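Local coordinates for ethanolamine utilization protein EutJ (PDB 3H1Q) that binds ATP, belongs to the actin-like ATPase superfamily and probably takes part in ethanolamine utilization, at residues Val144-Gly148 against Gly149-Ile153; Ile210-Met213 against Ala214-Lys218; Leu262-Pro265 against Leu266-Leu270. All coordinates share one frame; numbering follows the deposited sequence.

Contact 1. Residues Val144-Gly148 against Gly149-Ile153; sequences VDIGG and GTTGI. With ATP (adenosine-5'-triphosphate), chain C.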
loop_
_atom_site.group_PDB
_atom_site.type_symbol
_atom_site.label_atom_id
_atom_site.label_comp_id
_atom_site.label_asym_id
_atom_site.label_seq_id
_atom_site.Cartn_x
_atom_site.Cartn_y
_atom_site.Cartn_z
ATOM N N VAL A 144 2.798 6.762 7.542
ATOM C CA VAL A 144 4.004 6.730 6.781
ATOM C C VAL A 144 3.848 5.563 5.809
ATOM O O VAL A 144 4.249 4.423 6.079
ATOM C CB VAL A 144 5.232 6.579 7.724
ATOM C CG1 VAL A 144 6.525 6.496 6.936
ATOM C CG2 VAL A 144 5.279 7.728 8.719
ATOM N N ASP A 145 3.215 5.841 4.682
ATOM C CA ASP A 145 3.038 4.839 3.657
ATOM C C ASP A 145 4.393 4.654 3.015
ATOM O O ASP A 145 4.872 5.532 2.329
ATOM C CB ASP A 145 2.014 5.333 2.635
ATOM C CG ASP A 145 1.454 4.212 1.748
ATOM O OD1 ASP A 145 2.137 3.170 1.554
ATOM O OD2 ASP A 145 0.315 4.387 1.231
ATOM N N ILE A 146 5.050 3.540 3.260
ATOM C CA ILE A 146 6.343 3.358 2.635
ATOM C C ILE A 146 6.131 2.428 1.466
ATOM O O ILE A 146 6.269 1.215 1.627
ATOM C CB ILE A 146 7.416 2.790 3.620
ATOM C CG1 ILE A 146 7.541 3.685 4.870
ATOM C CG2 ILE A 146 8.762 2.587 2.909
ATOM C CD1 ILE A 146 8.749 3.431 5.714
ATOM N N GLY A 147 5.775 2.991 0.303
ATOM C CA GLY A 147 5.562 2.224 -0.931
ATOM C C GLY A 147 6.826 1.594 -1.481
ATOM O O GLY A 147 7.801 1.461 -0.778
ATOM N N GLY A 148 6.824 1.202 -2.743
ATOM C CA GLY A 148 7.997 0.562 -3.334
ATOM C C GLY A 148 8.964 1.572 -3.931
ATOM O O GLY A 148 10.198 1.384 -3.889
ATOM N N GLY A 149 8.398 2.655 -4.465
ATOM C CA GLY A 149 9.158 3.682 -5.191
ATOM C C GLY A 149 9.138 5.071 -4.584
ATOM O O GLY A 149 10.096 5.839 -4.765
ATOM N N THR A 150 8.047 5.423 -3.907
ATOM C CA THR A 150 8.123 6.537 -2.979
ATOM C C THR A 150 7.505 6.196 -1.626
ATOM O O THR A 150 6.578 5.374 -1.541
ATOM C CB THR A 150 7.457 7.842 -3.475
ATOM O OG1 THR A 150 6.035 7.698 -3.414
ATOM C CG2 THR A 150 7.926 8.248 -4.874
ATOM N N THR A 151 8.028 6.847 -0.582
ATOM C CA THR A 151 7.367 6.947 0.708
ATOM C C THR A 151 6.487 8.172 0.642
ATOM O O THR A 151 6.635 8.968 -0.257
ATOM C CB THR A 151 8.394 7.128 1.818
ATOM O OG1 THR A 151 9.473 6.192 1.629
ATOM C CG2 THR A 151 7.738 6.947 3.213
ATOM N N GLY A 152 5.585 8.337 1.591
ATOM C CA GLY A 152 4.600 9.386 1.489
ATOM C C GLY A 152 4.027 9.723 2.835
ATOM O O GLY A 152 2.973 9.210 3.235
ATOM N N ILE A 153 4.725 10.607 3.533
ATOM C CA ILE A 153 4.338 11.034 4.877
ATOM C C ILE A 153 3.030 11.820 4.858
ATOM O O ILE A 153 2.664 12.402 3.835
ATOM C CB ILE A 153 5.443 11.902 5.521
ATOM C CG1 ILE A 153 6.847 11.480 5.038
ATOM C CG2 ILE A 153 5.329 11.868 7.032
ATOM C CD1 ILE A 153 7.280 10.102 5.445
HETATM P PG ATP C . 1.627 1.961 -2.718
HETATM O O1G ATP C . 0.916 0.618 -2.639
HETATM O O2G ATP C . 2.418 2.304 -1.486
HETATM O O3G ATP C . 0.703 3.119 -3.074
HETATM P PB ATP C . 3.332 0.365 -4.255
HETATM O O1B ATP C . 4.465 0.419 -5.222
HETATM O O2B ATP C . 2.196 -0.550 -4.624
HETATM O O3B ATP C . 2.778 1.814 -3.844
HETATM P PA ATP C . 3.582 -1.216 -1.768
HETATM O O1A ATP C . 2.622 -2.207 -2.359
HETATM O O2A ATP C . 3.156 -0.447 -0.544
HETATM O O3A ATP C . 3.993 -0.076 -2.845
HETATM O "O5'" ATP C . 5.011 -1.913 -1.558
HETATM C "C5'" ATP C . 5.785 -2.520 -2.577
HETATM C "C4'" ATP C . 7.110 -2.806 -1.903
HETATM O "O4'" ATP C . 6.885 -3.654 -0.772
HETATM C "C3'" ATP C . 8.045 -3.564 -2.814
HETATM O "O3'" ATP C . 9.359 -2.997 -2.781
HETATM C "C2'" ATP C . 8.155 -4.937 -2.207
HETATM O "O2'" ATP C . 9.454 -5.486 -2.392
HETATM C "C1'" ATP C . 7.830 -4.720 -0.740
HETATM N N9 ATP C . 7.438 -6.076 -0.223
HETATM C C8 ATP C . 6.380 -6.837 -0.580
HETATM N N7 ATP C . 6.398 -8.052 0.035
HETATM C C5 ATP C . 7.500 -8.105 0.804
HETATM C C6 ATP C . 8.137 -9.082 1.731
HETATM N N6 ATP C . 7.586 -10.292 1.979
HETATM N N1 ATP C . 9.299 -8.723 2.337
HETATM C C2 ATP C . 9.892 -7.533 2.134
HETATM N N3 ATP C . 9.367 -6.594 1.319
HETATM C C4 ATP C . 8.192 -6.809 0.628
#
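Gly149 N lies 3.5 Å from Gly147 C at the tight turn of a beta hairpin, strand 141-146 running antiparallel to strand 151-157; the DIGGGTT sequence matches the second phosphate-binding loop of the actin-like ATPase fold. Gly147 brings its CA 3.2 Å from gamma-phosphate oxygen O2G of ATP, where any side chain would run into the phosphate. Gly148 N stands 3.1 Å from O3A, which bridges the alpha and beta phosphates. Thr150 turns its side chain away from 144-148, but its carbonyl O takes a weak, bent bond from Gly147 N (3.1 Å). At Thr151, OG1 lies beside the backbone N (chi1 -46°) and bonds to Thr169 O, which puts CG2 anti to that N and toward Val144 and Ile146, 3.7 Å from Ile146 CG1. Gly152 N donates weakly to Asp145 O at 3.0 Å, within an antiparallel hydrogen-bonded pair. On the face away from Thr151 and Ile146, the Asp145 carboxylate has OD2 hydrogen-bonded to Thr264 OG1 and OD1 3.2 Å from O2G. Ile153 closes the apolar row beside Val144, both side chains pointing the same way: Ile153 CD1 rests 4.0 Å from Val144 CG1.

Contact 2. Residues Ile210-Met213 against Ala214-Lys218; sequences IEKM and ALIVK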
loop_
_atom_site.group_PDB
_atom_site.type_symbol
_atom_site.label_atom_id
_atom_site.label_comp_id
_atom_site.label_asym_id
_atom_site.label_seq_id
_atom_site.Cartn_x
_atom_site.Cartn_y
_atom_site.Cartn_z
ATOM N N ILE A 210 17.012 2.193 5.837
ATOM C CA ILE A 210 16.014 2.389 6.907
ATOM C C ILE A 210 16.387 3.564 7.820
ATOM O O ILE A 210 15.516 4.360 8.203
ATOM C CB ILE A 210 15.818 1.125 7.801
ATOM C CG1 ILE A 210 15.953 -0.173 6.989
ATOM C CG2 ILE A 210 14.505 1.216 8.644
ATOM C CD1 ILE A 210 14.676 -0.912 6.748
ATOM N N GLU A 211 17.674 3.665 8.164
ATOM C CA GLU A 211 18.166 4.788 8.965
ATOM C C GLU A 211 17.728 6.079 8.287
ATOM O O GLU A 211 16.984 6.887 8.873
ATOM C CB GLU A 211 19.705 4.770 9.093
ATOM C CG GLU A 211 20.352 3.421 9.522
ATOM C CD GLU A 211 21.868 3.499 9.831
ATOM O OE1 GLU A 211 22.390 4.606 10.103
ATOM O OE2 GLU A 211 22.535 2.435 9.804
ATOM N N LYS A 212 18.183 6.226 7.036
ATOM C CA LYS A 212 17.859 7.341 6.143
ATOM C C LYS A 212 16.369 7.652 6.136
ATOM O O LYS A 212 15.947 8.795 6.387
ATOM C CB LYS A 212 18.322 7.005 4.719
ATOM C CG LYS A 212 17.911 8.031 3.664
ATOM C CD LYS A 212 18.146 7.525 2.231
ATOM C CE LYS A 212 17.833 8.632 1.223
ATOM N NZ LYS A 212 18.948 8.889 0.239
HETATM N N MSE A 213 15.591 6.614 5.844
HETATM C CA MSE A 213 14.145 6.712 5.817
HETATM C C MSE A 213 13.598 7.396 7.066
HETATM O O MSE A 213 12.959 8.460 6.980
HETATM C CB MSE A 213 13.548 5.324 5.642
HETATM C CG MSE A 213 13.828 4.756 4.257
HETATM SE SE MSE A 213 12.835 3.118 3.811
HETATM C CE MSE A 213 13.542 2.817 2.024
ATOM N N ALA A 214 13.902 6.782 8.219
ATOM C CA ALA A 214 13.461 7.231 9.557
ATOM C C ALA A 214 13.806 8.686 9.892
ATOM O O ALA A 214 12.961 9.445 10.382
ATOM C CB ALA A 214 14.013 6.293 10.624
ATOM N N LEU A 215 15.049 9.059 9.605
ATOM C CA LEU A 215 15.523 10.421 9.839
ATOM C C LEU A 215 14.821 11.454 8.951
ATOM O O LEU A 215 14.608 12.606 9.362
ATOM C CB LEU A 215 17.050 10.481 9.714
ATOM C CG LEU A 215 17.692 9.499 10.715
ATOM C CD1 LEU A 215 19.159 9.128 10.402
ATOM C CD2 LEU A 215 17.511 9.981 12.160
ATOM N N ILE A 216 14.437 11.030 7.746
ATOM C CA ILE A 216 13.669 11.882 6.857
ATOM C C ILE A 216 12.299 12.182 7.476
ATOM O O ILE A 216 11.800 13.307 7.389
ATOM C CB ILE A 216 13.556 11.255 5.454
ATOM C CG1 ILE A 216 14.944 11.174 4.809
ATOM C CG2 ILE A 216 12.570 12.031 4.567
ATOM C CD1 ILE A 216 14.999 10.344 3.544
ATOM N N VAL A 217 11.715 11.182 8.127
ATOM C CA VAL A 217 10.405 11.340 8.738
ATOM C C VAL A 217 10.571 12.172 9.980
ATOM O O VAL A 217 9.840 13.140 10.180
ATOM C CB VAL A 217 9.784 9.985 9.120
ATOM C CG1 VAL A 217 8.341 10.167 9.581
ATOM C CG2 VAL A 217 9.882 9.000 7.949
ATOM N N LYS A 218 11.553 11.784 10.796
ATOM C CA LYS A 218 11.946 12.513 12.013
ATOM C C LYS A 218 11.877 13.996 11.752
ATOM O O LYS A 218 11.237 14.738 12.503
ATOM C CB LYS A 218 13.380 12.144 12.428
ATOM C CG LYS A 218 13.764 12.541 13.862
ATOM C CD LYS A 218 15.164 12.028 14.294
ATOM C CE LYS A 218 16.186 13.172 14.473
ATOM N NZ LYS A 218 17.588 12.733 14.810
#
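Lys212 and Ile216, one helical turn apart, lay their side chains side by side and pointing the same way. Ile216 CD1 sits 3.7 Å from Lys212 CG and also approaches CE of the same chain, so one methyl rides along the aliphatic part of the lysine. Two torsions bring them together: Lys212 places CG anti to its backbone N (chi1 174°), and Ile216 folds CG1 back beside its own N (chi1 -65°), toward the preceding turn. Lys212 then runs extended as far as CE and bends only at its last torsion. With only the methyl of an alanine in place of Ile216, the Lys212 chain is likely to lose its apolar neighbour at CG and CE and to turn more freely. Leu215 likewise turns back, its CD1 3.5 Å from Glu211 O. All belong to helix 199-220, whose regular i to i+4 ladder includes an almost straight bond from Ala214 N to Ile210 O (2.9 Å, 176° at the hydrogen). The buried side of the helix carries Ile210, which packs on Phe242 and Phe246 of helix 242-250, and Ala214, which meets Phe249. Met213, modelled as selenomethionine, is buried too. Val217 has CG2 3.3 Å from Met213 O, on the carbonyl that also accepts Val217 N at 3.2 Å.

Contact 3. Residues Leu262-Pro265 against Leu266-Leu270; sequences LVTP and LGIAL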
loop_
_atom_site.group_PDB
_atom_site.type_symbol
_atom_site.label_atom_id
_atom_site.label_comp_id
_atom_site.label_asym_id
_atom_site.label_seq_id
_atom_site.Cartn_x
_atom_site.Cartn_y
_atom_site.Cartn_z
ATOM N N LEU A 262 -1.226 -4.126 2.418
ATOM C CA LEU A 262 -2.646 -4.161 2.155
ATOM C C LEU A 262 -3.432 -3.011 2.753
ATOM O O LEU A 262 -4.643 -2.847 2.499
ATOM C CB LEU A 262 -3.214 -5.489 2.641
ATOM C CG LEU A 262 -2.790 -6.612 1.710
ATOM C CD1 LEU A 262 -3.124 -7.968 2.310
ATOM C CD2 LEU A 262 -3.490 -6.391 0.365
ATOM N N VAL A 263 -2.774 -2.196 3.553
ATOM C CA VAL A 263 -3.597 -1.265 4.338
ATOM C C VAL A 263 -4.292 -0.243 3.443
ATOM O O VAL A 263 -5.501 -0.066 3.574
ATOM C CB VAL A 263 -2.858 -0.609 5.564
ATOM C CG1 VAL A 263 -3.802 0.305 6.349
ATOM C CG2 VAL A 263 -2.276 -1.693 6.462
ATOM N N THR A 264 -3.543 0.388 2.530
ATOM C CA THR A 264 -4.115 1.426 1.675
ATOM C C THR A 264 -5.144 0.810 0.749
ATOM O O THR A 264 -6.283 1.284 0.709
ATOM C CB THR A 264 -3.049 2.218 0.844
ATOM O OG1 THR A 264 -2.015 2.699 1.714
ATOM C CG2 THR A 264 -3.691 3.426 0.135
ATOM N N PRO A 265 -4.753 -0.252 0.008
ATOM C CA PRO A 265 -5.727 -0.904 -0.857
ATOM C C PRO A 265 -7.082 -1.140 -0.155
ATOM O O PRO A 265 -8.130 -0.730 -0.684
ATOM C CB PRO A 265 -5.035 -2.203 -1.219
ATOM C CG PRO A 265 -3.581 -1.856 -1.196
ATOM C CD PRO A 265 -3.420 -0.879 -0.096
ATOM N N LEU A 266 -7.067 -1.725 1.045
ATOM C CA LEU A 266 -8.300 -1.973 1.761
ATOM C C LEU A 266 -8.984 -0.668 2.039
ATOM O O LEU A 266 -10.212 -0.606 2.056
ATOM C CB LEU A 266 -8.052 -2.698 3.079
ATOM C CG LEU A 266 -9.236 -2.734 4.068
ATOM C CD1 LEU A 266 -10.384 -3.629 3.606
ATOM C CD2 LEU A 266 -8.758 -3.175 5.446
ATOM N N GLY A 267 -8.199 0.372 2.286
ATOM C CA GLY A 267 -8.768 1.694 2.590
ATOM C C GLY A 267 -9.518 2.308 1.406
ATOM O O GLY A 267 -10.616 2.829 1.566
ATOM N N ILE A 268 -8.921 2.233 0.218
ATOM C CA ILE A 268 -9.563 2.713 -0.991
ATOM C C ILE A 268 -10.910 2.021 -1.173
ATOM O O ILE A 268 -11.963 2.684 -1.257
ATOM C CB ILE A 268 -8.689 2.483 -2.217
ATOM C CG1 ILE A 268 -7.410 3.302 -2.115
ATOM C CG2 ILE A 268 -9.403 2.951 -3.438
ATOM C CD1 ILE A 268 -6.331 2.828 -3.017
ATOM N N ALA A 269 -10.889 0.689 -1.198
ATOM C CA ALA A 269 -12.135 -0.066 -1.314
ATOM C C ALA A 269 -13.208 0.468 -0.363
ATOM O O ALA A 269 -14.391 0.373 -0.652
ATOM C CB ALA A 269 -11.896 -1.539 -1.091
ATOM N N LEU A 270 -12.810 1.069 0.748
ATOM C CA LEU A 270 -13.803 1.560 1.685
ATOM C C LEU A 270 -14.606 2.730 1.147
ATOM O O LEU A 270 -15.665 3.093 1.702
ATOM C CB LEU A 270 -13.166 1.907 3.019
ATOM C CG LEU A 270 -12.823 0.673 3.846
ATOM C CD1 LEU A 270 -12.688 1.086 5.296
ATOM C CD2 LEU A 270 -13.908 -0.419 3.682
#
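Thr264 and Ile268 meet through methyl groups one turn apart, CG2 of the first 4.2 Å from CD1 of the second, the two side chains crossing at a slant. Ile268 reaches this place because CG1 folds beside its backbone N (chi1 -64°), back along the helix. The backbone beneath is tied by Ile268 N to Thr264 O at 2.8 Å, with neighbouring bonds from Leu266 N to Leu262 O (3.0 Å) and from Ala269 N to Pro265 O (3.1 Å). Leu266 sets CB 3.5 Å from Leu262 O, then leads its branched end away toward Leu10 of helix 3-18. Pro265 has no N-H, which costs little in the first turn, where such groups find no i-4 carbonyl within the helix. Further out, Pro265 packs on Val41 and Val43 of strand 39-45, and Thr264, Pro265 and Ile268 all touch Asp34 of strand 30-34. Ala131 of helix 128-136 also touches Thr264, whose OG1 is engaged by Asp145 OD2 of the phosphate loop. The Pro265 side chain comes within about 5 Å of the bound ATP. Such a C-terminal helix, leading the chain back from the second domain to pack beside the first-domain sheet, is consistent with the interdomain connection of actin-like ATPases.

Contacts 1, 2 and 3 follow in that order along the chain. The hairpin of contact 1 lies in the sheet containing strands 141-146 and 151-157; its centre is about 12 Å from that of contact 2 and about 15 Å from that of contact 3. Helix 199-220 packs on the hairpin through Val217 against Val144 and Ile153, and Met213 SE approaches Ile146. Toward helix 263-269 the link is polar, a probable hydrogen bond of 2.9 Å between Thr264 OG1 and Asp145 OD2. Contacts 2 and 3 do not touch, their nearest atoms about 15 Å apart. The hairpin thus sits between the two parts of the fold, consistent with ATP lying in the interdomain cleft.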